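Terminase, large subunit (Enterobacteria phage P22, PDB 4DKW) drives viral DNA into empty capsids as an ATP-powered motor and cuts the genome with its C-terminal nuclease domain, the part described here. Local coordinates at residues G72-K75 with S76-N79; G97-L100 with K101-A105; A175-Y178 with G179-R183. One frame throughout, in Å; residues are numbered along the deposited sequence.

Interaction 1 of 3, residues G72-K75 with S76-N79; sequences GAVK and SWAN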
# COMPACT_ATOMS: atom_id res chain seq x y z
N GLY A 72 -15.67 6.00 5.77
CA GLY A 72 -16.50 5.34 6.76
C GLY A 72 -16.02 3.94 7.13
O GLY A 72 -16.19 3.49 8.26
N ALA A 73 -15.40 3.25 6.18
CA ALA A 73 -14.94 1.88 6.40
C ALA A 73 -13.59 1.78 7.12
O ALA A 73 -13.31 0.75 7.74
CB ALA A 73 -14.89 1.11 5.09
N VAL A 74 -12.75 2.82 7.03
CA VAL A 74 -11.39 2.71 7.56
C VAL A 74 -10.98 3.83 8.52
O VAL A 74 -9.87 3.80 9.05
CB VAL A 74 -10.31 2.65 6.44
CG1 VAL A 74 -10.65 1.56 5.43
CG2 VAL A 74 -10.16 4.00 5.76
N LYS A 75 -11.85 4.81 8.76
CA LYS A 75 -11.45 5.99 9.54
C LYS A 75 -10.98 5.67 10.96
O LYS A 75 -10.21 6.44 11.53
CB LYS A 75 -12.55 7.06 9.59
CG LYS A 75 -13.85 6.62 10.25
CD LYS A 75 -14.88 7.72 10.12
CE LYS A 75 -16.22 7.31 10.72
NZ LYS A 75 -16.09 7.03 12.17
N SER A 76 -11.44 4.55 11.51
CA SER A 76 -11.04 4.14 12.86
C SER A 76 -9.52 3.99 12.97
O SER A 76 -8.94 4.34 13.99
CB SER A 76 -11.75 2.86 13.30
OG SER A 76 -11.54 1.79 12.40
N TRP A 77 -8.90 3.46 11.91
CA TRP A 77 -7.44 3.35 11.88
C TRP A 77 -6.73 4.37 10.96
O TRP A 77 -5.55 4.69 11.17
CB TRP A 77 -6.97 1.90 11.59
CG TRP A 77 -7.62 1.18 10.43
CD1 TRP A 77 -8.75 0.40 10.48
CD2 TRP A 77 -7.18 1.15 9.06
NE1 TRP A 77 -9.03 -0.10 9.23
CE2 TRP A 77 -8.09 0.34 8.34
CE3 TRP A 77 -6.11 1.73 8.37
CZ2 TRP A 77 -7.95 0.09 6.97
CZ3 TRP A 77 -5.97 1.48 7.01
CH2 TRP A 77 -6.89 0.67 6.33
N ALA A 78 -7.46 4.88 9.97
CA ALA A 78 -6.88 5.80 8.98
C ALA A 78 -6.83 7.25 9.46
O ALA A 78 -6.14 8.07 8.87
CB ALA A 78 -7.63 5.69 7.66
N ASN A 79 -7.57 7.57 10.51
CA ASN A 79 -7.68 8.94 10.99
C ASN A 79 -6.33 9.59 11.32
O ASN A 79 -5.55 9.05 12.10
CB ASN A 79 -8.61 9.00 12.20
CG ASN A 79 -9.03 10.41 12.55
OD1 ASN A 79 -9.17 11.27 11.68
ND2 ASN A 79 -9.22 10.66 13.83
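Val74 and Trp77 meet three residues apart on helix 67-78, the valine lying over one face of the indole. The valine can be followed atom by atom. Its CB stands over the six-membered ring, 3.9 Å from the centroid and 27° off the normal, which makes this a CH-pi contact. From CB the two methyls part. CG1 lies anti to the carbonyl carbon (chi1 -52°), which places it over the rim of the six-membered ring, 3.4 Å from Trp77 CZ2. CG2 goes the other way and packs 3.6 Å from Ala78 CB. A beta-branched residue suits this place, since one short side chain serves two neighbours at once, while the small Ala78 packs against His42 and Asp30 of the sheet.

The indole comes back over the valine because its CG sits between the backbone N and the carbonyl carbon (chi1 48°). The same ring face also receives Val74 O, 3.6 Å above the plane and offset toward the rim. Val74 O accepts two backbone bonds. Ala78 N donates to Val74 O at 2.8 Å. Ser76 N and Trp77 N lack the regular i-to-i-4 bond, and Trp77 N uses Val74 O, three residues back, at 3.0 Å, from well above the carbonyl plane. One residue further on, Asn79 N bonds to Lys75 O at 3.0 Å, with Asn79 the first to leave helical geometry.

Here helix 67-78 packs on the sheet, Val74 against Trp60 and Phe109, with Trp77 O bonded to Gln44. Chemically this is plain apolar packing joined to a doubly used carbonyl, which secures an irregular last turn.

Interaction 2 of 3, residues G97-L100 with K101-A105; sequences GEQL and KTQYA
A local contact within a single helix, this one sets Leu100 against Tyr104 on successive turns of helix 97-107, the crossover helix of a beta-alpha-beta unit between strands 82-84 and 110-111. It lies near the active site, the Leu100 side chain being about 8 Å from a bound magnesium ion. Leu100 and Tyr104, four residues apart, both reach Phe34. Tyr104 N bonds to Leu100 O at 3.1 Å, and the phenol ring turns its edge to the same oxygen, which lies in the ring plane with Tyr104 CD2 3.2 Å from Leu100 O. The tyrosine hydroxyl reaches beyond the helix to hydrogen-bond Gln40. An aromatic residue with a polar tip fits such a buried place.

On another side, Thr102 turns its hydroxyl back along the helix. With OG1 anti to the carbonyl carbon (chi1 -62°), it donates to Glu98 O at 3.0 Å, in the carbonyl plane. Thr102 N makes a weak bond of 3.3 Å to the same Glu98 O. Lys101 N is held by Gly97 O in the first turn, and the aliphatic CG of Lys101 passes 3.5 Å from Glu98 O. Gln103, extended beyond CG, crosses the Gln99 side chain at a slant and brings its OE1 to 3.8 Å from Leu100 CD2.

The contact is thus polar and largely backbone-directed: the threonine hydroxyl supplements a weak main-chain bond, while the tyrosine spends its own hydroxyl on a partner outside the helix.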
# COMPACT_ATOMS: atom_id res chain seq x y z
N GLY A 97 -5.17 11.35 -10.76
CA GLY A 97 -4.65 11.34 -9.40
C GLY A 97 -5.05 12.51 -8.53
O GLY A 97 -5.62 12.31 -7.46
N GLU A 98 -4.78 13.73 -9.00
CA GLU A 98 -4.95 14.95 -8.20
C GLU A 98 -6.40 15.32 -7.89
O GLU A 98 -6.70 15.87 -6.83
CB GLU A 98 -4.23 16.14 -8.85
CG GLU A 98 -2.83 16.43 -8.30
CD GLU A 98 -1.78 15.42 -8.78
OE1 GLU A 98 -0.63 15.48 -8.29
OE2 GLU A 98 -2.10 14.56 -9.62
N GLN A 99 -7.31 15.03 -8.83
CA GLN A 99 -8.72 15.31 -8.61
C GLN A 99 -9.36 14.28 -7.68
O GLN A 99 -10.24 14.61 -6.89
CB GLN A 99 -9.48 15.37 -9.93
CG GLN A 99 -10.97 15.62 -9.78
CD GLN A 99 -11.73 15.47 -11.09
OE1 GLN A 99 -12.51 14.53 -11.26
NE2 GLN A 99 -11.50 16.39 -12.02
N LEU A 100 -8.92 13.03 -7.80
CA LEU A 100 -9.37 11.96 -6.91
C LEU A 100 -8.86 12.16 -5.49
O LEU A 100 -9.58 11.93 -4.52
CB LEU A 100 -8.92 10.59 -7.43
CG LEU A 100 -9.82 9.90 -8.46
CD1 LEU A 100 -9.07 8.77 -9.15
CD2 LEU A 100 -11.08 9.39 -7.79
N LYS A 101 -7.61 12.61 -5.37
CA LYS A 101 -7.01 12.89 -4.07
C LYS A 101 -7.81 13.97 -3.33
O LYS A 101 -7.93 13.92 -2.10
CB LYS A 101 -5.52 13.25 -4.20
CG LYS A 101 -5.17 14.71 -3.94
CD LYS A 101 -4.40 14.85 -2.63
CE LYS A 101 -4.37 16.30 -2.12
NZ LYS A 101 -3.54 17.23 -2.95
N THR A 102 -8.36 14.92 -4.09
CA THR A 102 -9.18 16.00 -3.55
C THR A 102 -10.46 15.45 -2.94
O THR A 102 -10.86 15.86 -1.85
CB THR A 102 -9.53 17.04 -4.63
OG1 THR A 102 -8.33 17.65 -5.12
CG2 THR A 102 -10.46 18.13 -4.08
N GLN A 103 -11.11 14.54 -3.65
CA GLN A 103 -12.34 13.91 -3.17
C GLN A 103 -12.07 13.13 -1.88
O GLN A 103 -12.93 13.08 -0.99
CB GLN A 103 -12.91 12.96 -4.23
CG GLN A 103 -13.25 13.62 -5.56
CD GLN A 103 -13.64 12.60 -6.62
OE1 GLN A 103 -13.88 11.43 -6.32
NE2 GLN A 103 -13.70 13.05 -7.87
N TYR A 104 -10.89 12.53 -1.79
CA TYR A 104 -10.52 11.74 -0.61
C TYR A 104 -10.13 12.63 0.57
O TYR A 104 -10.48 12.33 1.72
CB TYR A 104 -9.40 10.75 -0.96
CG TYR A 104 -9.93 9.45 -1.53
CD1 TYR A 104 -10.01 8.31 -0.74
CD2 TYR A 104 -10.38 9.37 -2.84
CE1 TYR A 104 -10.51 7.12 -1.24
CE2 TYR A 104 -10.87 8.18 -3.36
CZ TYR A 104 -10.94 7.06 -2.56
OH TYR A 104 -11.43 5.88 -3.07
N ALA A 105 -9.44 13.73 0.28
CA ALA A 105 -9.12 14.72 1.30
C ALA A 105 -10.40 15.31 1.87
O ALA A 105 -10.54 15.49 3.08
CB ALA A 105 -8.22 15.81 0.73

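Interaction 3 of 3, residues A175-Y178 with G179-R183; sequences ATRY and GYMMR
Met181 lies alongside both Arg177 and Tyr178, all three pointing the same way from the last full turns of helix 171-181. Its sulfur approaches the edge of the Tyr178 ring, near the ring plane, with Met181 SD 4.2 Å from Tyr178 CD1. On the arginine side, the same SD is 4.0 Å from Arg177 NH1 and meets the guanidinium obliquely. The thioether arrives there because CG is anti to the carbonyl carbon (chi1 -69°), which also carries Met181 CG to 3.1 Å from Arg177 O. A flexible, polarisable side chain suits a place beside both a ring edge and a guanidinium.

The Arg177 chain turns at chi3 (32°), bringing NH2 back to a salt bridge with Asp174. Tyr178 packs against Pro86 and Ala116, and its side chain comes within about 4 Å of that of the magnesium-binding Asp33. Gly179, which follows Tyr178 directly, is buried, and its N bonds to Ala175 O at 3.0 Å, nearly along the C=O axis.

The end of the helix is closed differently. Met182 N still bonds to Tyr178 O, but Met182 leaves helical geometry. In this crystal, where Arg183 also touches a neighbouring molecule, Arg183 NH1 donates to Tyr180 O at 2.9 Å, and Arg183 N reaches that oxygen from the opposite face of its plane. Arg183 NH1 also lies 3.4 Å above one face of the Tyr180 ring, offset toward the rim, while the tyrosine hydroxyl bonds to Glu131.

Taken together, a neutral sulfur rests against both the ring edge and the guanidinium, whose charge is met by Asp174, and a carbonyl at the helix end accepts two N-H groups of one arginine.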
# COMPACT_ATOMS: atom_id res chain seq x y z
N ALA A 175 -0.95 -0.20 -3.46
CA ALA A 175 -1.06 0.63 -2.27
C ALA A 175 0.10 0.39 -1.30
O ALA A 175 0.72 1.34 -0.82
CB ALA A 175 -2.39 0.39 -1.57
N THR A 176 0.40 -0.88 -1.02
CA THR A 176 1.51 -1.21 -0.13
C THR A 176 2.80 -0.62 -0.65
O THR A 176 3.57 -0.03 0.10
CB THR A 176 1.66 -2.73 0.03
OG1 THR A 176 0.44 -3.28 0.53
CG2 THR A 176 2.78 -3.05 1.01
N ARG A 177 3.02 -0.75 -1.95
CA ARG A 177 4.22 -0.24 -2.59
C ARG A 177 4.28 1.29 -2.47
O ARG A 177 5.35 1.86 -2.19
CB ARG A 177 4.24 -0.71 -4.05
CG ARG A 177 5.61 -0.82 -4.66
CD ARG A 177 5.59 -1.58 -5.99
NE ARG A 177 4.34 -1.37 -6.73
CZ ARG A 177 4.03 -0.26 -7.38
NH1 ARG A 177 4.87 0.77 -7.39
NH2 ARG A 177 2.86 -0.17 -8.02
N TYR A 178 3.14 1.96 -2.64
CA TYR A 178 3.08 3.43 -2.48
C TYR A 178 3.43 3.90 -1.07
O TYR A 178 4.12 4.91 -0.90
CB TYR A 178 1.71 3.99 -2.88
CG TYR A 178 1.30 3.67 -4.29
CD1 TYR A 178 2.25 3.58 -5.30
CD2 TYR A 178 -0.03 3.44 -4.61
CE1 TYR A 178 1.87 3.27 -6.60
CE2 TYR A 178 -0.41 3.14 -5.90
CZ TYR A 178 0.54 3.06 -6.89
OH TYR A 178 0.17 2.76 -8.17
N GLY A 179 2.93 3.19 -0.07
CA GLY A 179 3.22 3.51 1.32
C GLY A 179 4.69 3.34 1.61
O GLY A 179 5.31 4.17 2.28
N TYR A 180 5.26 2.25 1.10
CA TYR A 180 6.68 1.99 1.24
C TYR A 180 7.53 3.08 0.57
O TYR A 180 8.51 3.57 1.14
CB TYR A 180 7.02 0.60 0.69
CG TYR A 180 8.51 0.34 0.62
CD1 TYR A 180 9.23 0.07 1.77
CD2 TYR A 180 9.20 0.38 -0.59
CE1 TYR A 180 10.59 -0.14 1.72
CE2 TYR A 180 10.57 0.15 -0.65
CZ TYR A 180 11.25 -0.10 0.52
OH TYR A 180 12.61 -0.31 0.51
N MET A 181 7.16 3.47 -0.65
CA MET A 181 7.91 4.49 -1.38
C MET A 181 7.93 5.81 -0.63
O MET A 181 8.95 6.51 -0.61
CB MET A 181 7.29 4.70 -2.76
CG MET A 181 7.48 3.52 -3.69
SD MET A 181 6.43 3.65 -5.16
CE MET A 181 7.04 5.16 -5.88
N MET A 182 6.81 6.13 -0.00
CA MET A 182 6.64 7.40 0.68
C MET A 182 6.90 7.33 2.19
O MET A 182 6.48 8.21 2.93
CB MET A 182 5.23 7.95 0.43
CG MET A 182 4.98 8.33 -1.00
SD MET A 182 5.85 9.83 -1.50
CE MET A 182 4.66 11.11 -1.11
N ARG A 183 7.61 6.29 2.62
CA ARG A 183 7.85 6.05 4.04
C ARG A 183 8.54 7.21 4.76
O ARG A 183 8.47 7.31 5.98
CB ARG A 183 8.61 4.74 4.26
CG ARG A 183 10.02 4.72 3.71
CD ARG A 183 10.59 3.33 3.79
NE ARG A 183 11.97 3.24 3.33
CZ ARG A 183 12.33 3.20 2.05
NH1 ARG A 183 11.42 3.24 1.09
NH2 ARG A 183 13.62 3.11 1.73

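In the fold
Along the chain the three contacts come in series, each within one helix of the RNase H-like nuclease domain: interaction 1 on helix 67-78, interaction 2 on helix 97-107 and interaction 3 on helix 171-181. Their centres lie 17 to 18 Å apart and none touches another, but helices 67-78 and 97-107 meet directly where Tyr104 packs on Ala67 and Ala70. These two lie on one face of the mixed sheet and helix 171-181 on the other: in strand 40-48, His42 meets helix 67-78 and Ile43 meets helix 171-181. Interactions 2 and 3 lie nearer the magnesium site of Asp33 and Asp171. Helix 171-181 begins with Asp171, so its packing probably influences how that metal ligand is placed.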